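Local coordinates for Serine/threonine/tyrosine-interacting protein (Homo sapiens, PDB 2R0B) that acts as a catalytically inactive phosphatase that anchors ERK1 and ERK2 in the nucleus and keeps FBXW7 out of its SCF ubiquitin ligase complex, at residues I40-E45 / N98-S104; I34-I40 / G91-G97. All coordinates share one frame; numbering follows the deposited sequence.

Interaction 1 of 2, residues I40-E45 / N98-S104; sequences IRQNIE and NAGISRS. With SO4 (sulfate ion), chain B.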
# COMPACT_ATOMS: atom_id res chain seq x y z
N ILE A 40 -4.37 -0.86 6.01
CA ILE A 40 -5.17 -1.96 5.49
C ILE A 40 -5.21 -3.08 6.53
O ILE A 40 -4.16 -3.50 7.01
CB ILE A 40 -4.57 -2.56 4.20
CG1 ILE A 40 -4.53 -1.53 3.06
CG2 ILE A 40 -5.36 -3.84 3.77
CD1 ILE A 40 -3.39 -1.77 2.05
N ARG A 41 -6.40 -3.57 6.84
CA ARG A 41 -6.57 -4.63 7.84
C ARG A 41 -7.98 -5.20 7.75
O ARG A 41 -8.87 -4.55 7.19
CB ARG A 41 -6.28 -4.07 9.24
CG ARG A 41 -7.41 -3.31 9.95
CD ARG A 41 -7.99 -2.10 9.21
NE ARG A 41 -9.09 -1.53 9.99
CZ ARG A 41 -10.35 -1.92 9.92
NH1 ARG A 41 -11.26 -1.36 10.71
NH2 ARG A 41 -10.73 -2.88 9.06
N GLN A 42 -8.18 -6.42 8.27
CA GLN A 42 -9.51 -6.99 8.49
C GLN A 42 -10.07 -6.37 9.74
O GLN A 42 -9.33 -5.96 10.61
CB GLN A 42 -9.44 -8.49 8.79
CG GLN A 42 -8.86 -9.40 7.77
CD GLN A 42 -9.01 -10.86 8.20
OE1 GLN A 42 -8.07 -11.48 8.68
NE2 GLN A 42 -10.23 -11.39 8.07
N ASN A 43 -11.39 -6.37 9.88
CA ASN A 43 -11.98 -5.83 11.09
C ASN A 43 -11.46 -6.54 12.35
O ASN A 43 -11.23 -5.90 13.38
CB ASN A 43 -13.50 -5.84 11.02
CG ASN A 43 -14.03 -4.88 9.97
OD1 ASN A 43 -13.48 -3.79 9.75
ND2 ASN A 43 -15.13 -5.28 9.31
N ILE A 44 -11.22 -7.85 12.24
CA ILE A 44 -10.70 -8.64 13.37
C ILE A 44 -9.27 -8.27 13.77
O ILE A 44 -8.87 -8.54 14.91
CB ILE A 44 -10.77 -10.19 13.18
CG1 ILE A 44 -10.00 -10.64 11.94
CG2 ILE A 44 -12.23 -10.67 13.15
CD1 ILE A 44 -9.81 -12.14 11.86
N GLU A 45 -8.52 -7.65 12.85
CA GLU A 45 -7.19 -7.09 13.12
C GLU A 45 -7.19 -5.67 13.67
O GLU A 45 -6.13 -5.13 13.99
CB GLU A 45 -6.32 -7.12 11.84
CG GLU A 45 -5.93 -8.51 11.34
CD GLU A 45 -5.29 -8.49 9.94
OE1 GLU A 45 -5.82 -7.77 9.09
OE2 GLU A 45 -4.30 -9.23 9.68
N ASN A 98 -0.72 -5.77 7.55
CA ASN A 98 -0.23 -6.42 8.75
C ASN A 98 1.24 -6.76 8.54
O ASN A 98 2.12 -6.15 9.18
CB ASN A 98 -1.10 -7.66 9.03
CG ASN A 98 -0.66 -8.44 10.24
OD1 ASN A 98 0.48 -8.33 10.69
ND2 ASN A 98 -1.56 -9.28 10.77
N ALA A 99 1.51 -7.68 7.62
CA ALA A 99 2.86 -8.15 7.33
C ALA A 99 3.57 -7.33 6.25
O ALA A 99 4.79 -7.40 6.16
CB ALA A 99 2.85 -9.67 6.93
N GLY A 100 2.84 -6.55 5.44
CA GLY A 100 3.47 -5.85 4.31
C GLY A 100 3.89 -6.84 3.23
O GLY A 100 4.93 -6.67 2.58
N ILE A 101 3.09 -7.86 3.01
CA ILE A 101 3.46 -8.92 2.08
C ILE A 101 2.48 -9.07 0.92
O ILE A 101 2.89 -9.21 -0.23
CB ILE A 101 3.64 -10.26 2.79
CG1 ILE A 101 4.87 -10.18 3.70
CG2 ILE A 101 3.75 -11.43 1.79
CD1 ILE A 101 5.17 -11.44 4.49
N SER A 102 1.19 -9.10 1.24
CA SER A 102 0.18 -9.48 0.26
C SER A 102 -0.80 -8.38 -0.10
O SER A 102 -0.78 -7.92 -1.23
CB SER A 102 -0.57 -10.73 0.71
OG SER A 102 -1.52 -11.07 -0.29
N ARG A 103 -1.68 -7.99 0.82
CA ARG A 103 -2.63 -6.88 0.56
C ARG A 103 -1.93 -5.54 0.25
O ARG A 103 -2.17 -4.88 -0.79
CB ARG A 103 -3.56 -6.70 1.77
CG ARG A 103 -4.45 -7.95 2.09
CD ARG A 103 -5.14 -7.89 3.44
NE ARG A 103 -4.18 -8.08 4.53
CZ ARG A 103 -4.50 -8.11 5.83
NH1 ARG A 103 -5.77 -8.02 6.23
NH2 ARG A 103 -3.54 -8.29 6.73
N SER A 104 -1.08 -5.11 1.17
CA SER A 104 -0.38 -3.85 1.04
C SER A 104 0.48 -3.82 -0.23
O SER A 104 0.43 -2.83 -1.01
CB SER A 104 0.43 -3.57 2.29
OG SER A 104 1.25 -4.67 2.57
S SO4 B . -0.53 -7.92 4.29
O1 SO4 B . 0.65 -8.77 4.12
O2 SO4 B . -1.61 -8.59 3.58
O3 SO4 B . -0.93 -7.83 5.69
O4 SO4 B . -0.30 -6.58 3.77

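Interaction 2 of 2, residues I34-I40 / G91-G97; sequences ITHIICI and GKVLVHG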
# COMPACT_ATOMS: atom_id res chain seq x y z
N ILE A 34 6.33 11.82 5.90
CA ILE A 34 5.06 11.10 5.65
C ILE A 34 3.90 11.99 6.05
O ILE A 34 3.92 12.56 7.14
CB ILE A 34 4.95 9.81 6.51
CG1 ILE A 34 6.02 8.77 6.17
CG2 ILE A 34 3.53 9.23 6.45
CD1 ILE A 34 6.15 8.49 4.69
N THR A 35 2.89 12.10 5.19
CA THR A 35 1.72 12.94 5.45
C THR A 35 0.40 12.18 5.31
O THR A 35 -0.63 12.64 5.81
CB THR A 35 1.66 14.16 4.50
OG1 THR A 35 1.70 13.73 3.14
CG2 THR A 35 2.82 15.10 4.77
N HIS A 36 0.46 11.05 4.62
CA HIS A 36 -0.72 10.24 4.31
C HIS A 36 -0.44 8.75 4.57
O HIS A 36 0.63 8.27 4.25
CB HIS A 36 -1.04 10.40 2.83
CG HIS A 36 -1.63 11.72 2.45
ND1 HIS A 36 -0.87 12.88 2.37
CD2 HIS A 36 -2.89 12.06 2.10
CE1 HIS A 36 -1.66 13.88 2.01
NE2 HIS A 36 -2.89 13.41 1.84
N ILE A 37 -1.42 8.02 5.11
CA ILE A 37 -1.21 6.59 5.39
C ILE A 37 -2.43 5.78 4.92
O ILE A 37 -3.57 6.12 5.24
CB ILE A 37 -0.99 6.36 6.90
CG1 ILE A 37 0.23 7.16 7.40
CG2 ILE A 37 -0.87 4.86 7.22
CD1 ILE A 37 0.46 7.08 8.90
N ILE A 38 -2.19 4.77 4.10
CA ILE A 38 -3.24 3.79 3.77
C ILE A 38 -3.04 2.65 4.77
O ILE A 38 -2.01 1.98 4.76
CB ILE A 38 -3.18 3.28 2.31
CG1 ILE A 38 -3.32 4.44 1.32
CG2 ILE A 38 -4.32 2.25 2.06
CD1 ILE A 38 -3.27 4.01 -0.15
N CYS A 39 -4.03 2.45 5.63
CA CYS A 39 -3.95 1.46 6.73
C CYS A 39 -4.91 0.31 6.39
O CYS A 39 -6.13 0.51 6.41
CB CYS A 39 -4.34 2.17 8.03
SG CYS A 39 -4.73 1.08 9.45
N ILE A 40 -4.37 -0.86 6.01
CA ILE A 40 -5.17 -1.96 5.49
C ILE A 40 -5.21 -3.08 6.53
O ILE A 40 -4.16 -3.50 7.01
CB ILE A 40 -4.57 -2.56 4.20
CG1 ILE A 40 -4.53 -1.53 3.06
CG2 ILE A 40 -5.36 -3.84 3.77
CD1 ILE A 40 -3.39 -1.77 2.05
N GLY A 91 3.40 15.76 -0.66
CA GLY A 91 3.25 14.84 0.47
C GLY A 91 3.90 13.50 0.18
O GLY A 91 4.40 13.25 -0.93
N LYS A 92 3.90 12.63 1.18
CA LYS A 92 4.44 11.27 1.02
C LYS A 92 3.51 10.28 1.69
O LYS A 92 2.85 10.60 2.67
CB LYS A 92 5.88 11.19 1.55
CG LYS A 92 6.81 12.18 0.86
CD LYS A 92 8.25 11.84 1.01
CE LYS A 92 9.11 13.01 0.50
NZ LYS A 92 9.08 14.19 1.42
N VAL A 93 3.46 9.07 1.12
CA VAL A 93 2.44 8.09 1.49
C VAL A 93 3.08 6.81 2.03
O VAL A 93 4.00 6.23 1.41
CB VAL A 93 1.54 7.73 0.29
CG1 VAL A 93 0.46 6.75 0.71
CG2 VAL A 93 0.91 8.99 -0.35
N LEU A 94 2.62 6.37 3.19
CA LEU A 94 2.98 5.04 3.67
C LEU A 94 1.78 4.12 3.44
O LEU A 94 0.66 4.44 3.86
CB LEU A 94 3.33 5.07 5.17
CG LEU A 94 3.38 3.70 5.88
CD1 LEU A 94 4.43 2.75 5.26
CD2 LEU A 94 3.63 3.90 7.38
N VAL A 95 1.99 3.02 2.73
CA VAL A 95 0.96 1.98 2.60
C VAL A 95 1.37 0.80 3.49
O VAL A 95 2.46 0.25 3.33
CB VAL A 95 0.83 1.46 1.17
CG1 VAL A 95 -0.31 0.41 1.10
CG2 VAL A 95 0.59 2.61 0.20
N HIS A 96 0.51 0.41 4.43
CA HIS A 96 0.85 -0.69 5.31
C HIS A 96 -0.32 -1.65 5.45
O HIS A 96 -1.49 -1.26 5.31
CB HIS A 96 1.39 -0.21 6.68
CG HIS A 96 0.33 0.24 7.64
ND1 HIS A 96 -0.49 -0.65 8.30
CD2 HIS A 96 -0.03 1.48 8.05
CE1 HIS A 96 -1.32 0.04 9.08
NE2 HIS A 96 -1.06 1.32 8.95
N GLY A 97 0.01 -2.92 5.71
CA GLY A 97 -0.99 -3.92 6.01
C GLY A 97 -0.67 -4.45 7.40
O GLY A 97 -0.38 -3.68 8.32

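Interaction 1 of 2, residues I40-E45 / N98-S104
Ile40 and Ser104 bring strand 36-41 and the start of helix 103-116 together, their CA atoms 6.8 Å apart, yet the two segments share no backbone hydrogen bond and side chains make the join. Arg103 grips the Glu45 carboxylate end-on with two nitrogens: NH1 reaches Glu45 OE1 at 2.9 Å, and NH2 reaches Glu45 OE2 at 3.2 Å on its syn lone pair. The guanidinium and carboxylate planes are 35° apart, so the fork is twisted rather than flat. Each oxygen has a further donor. Gln42 N binds Glu45 OE1 at 2.8 Å through the anti lone pair, while Asn98 ND2 meets Glu45 OE2 at 2.9 Å from above the carboxylate plane, 41° out of it. These bonds fix the rotation of the carboxylate, which in turn positions Arg103. The arginine chain bends at chi3 (-72°), turning its other edge to the sulfate: NE donates to O2 at 2.8 Å, and NH2 also serves O3. Backbone N-H groups of Asn98, Ala99 and Ile101 to Ser104 encircle the anion, and Ser104 OG binds O4 at 2.7 Å. This is the phosphate-binding P-loop of the tyrosine phosphatase family, here occupied by a sulfate, probably from the crystallisation liquor. Ile40 and Arg103 run past each other in opposite directions, Ile40 CG2 lying 3.9 Å from Arg103 CB. Outside the pair, Arg103 NH1 also bonds Ile64 O, Arg131 holds the carbonyls of Ala99 and Gly100, and Phe140 of helix 138-152 packs on Ser102 and Arg103.

Interaction 2 of 2, residues I34-I40 / G91-G97
His96 N donates to Ile38 O at 3.0 Å with an N-H...O angle of 175°, one rung of a parallel ladder in which Leu94 N, Ile38 N and Ile40 N bond His36 O, Leu94 O and His96 O in turn. At the start of the ladder Lys92 O accepts from both Thr35 N (2.9 Å) and His36 N, and Lys92 N returns a bond to Thr35 OG1 at 3.1 Å. The strand axes diverge by just 11°. These are neighbouring central strands of the phosphatase-fold sheet: the chain leaves 36-41 for 58-63, then crosses through helix 76-88 to 93-96, a beta-alpha-beta crossover that puts the helix over His36, Ile38 and Val93. On the opposite face the His96 ring, its CG set between backbone N and carbonyl carbon (chi1 79°), leans back over the partner strand. Its ND1 bonds Gly97 O at 3.0 Å in the ring plane, Cys39 CA lies over one face in a CH-pi contact 4.0 Å from the ring centroid, and Ile37 CG2 meets the edge at CD2, 3.6 Å away. With an alanine in its place, Gly97 O would probably lose its ring N-H partner and a gap would open beside Ile37 and Cys39. On the face toward helix 76-88, Ile38 and Val95 run side by side, CD1 to CG2 4.1 Å, and Ile40 CD1 rests against Val95 CG1 at 3.9 Å.

Overall arrangement
Interaction 2 is a buried strand pairing in the central sheet; interaction 1, partly buried, lies where the same strands end and the anion pocket begins. The centres are 13 Å apart, and Ile40 belongs to both. Strand 93-96 runs through Gly97 into the loop 98-104, and Ser104 CB packs 3.5 Å from Gly97 N, so the end of the strand and the start of helix 103-116 are in direct contact at the pocket. Gly97 occupies the position of the catalytic cysteine in active family members, consistent with pseudophosphatase activity. The chemistry shifts accordingly: regular backbone bonding and mostly apolar packing within the sheet give way to a salt bridge and converging N-H groups round the sulfate.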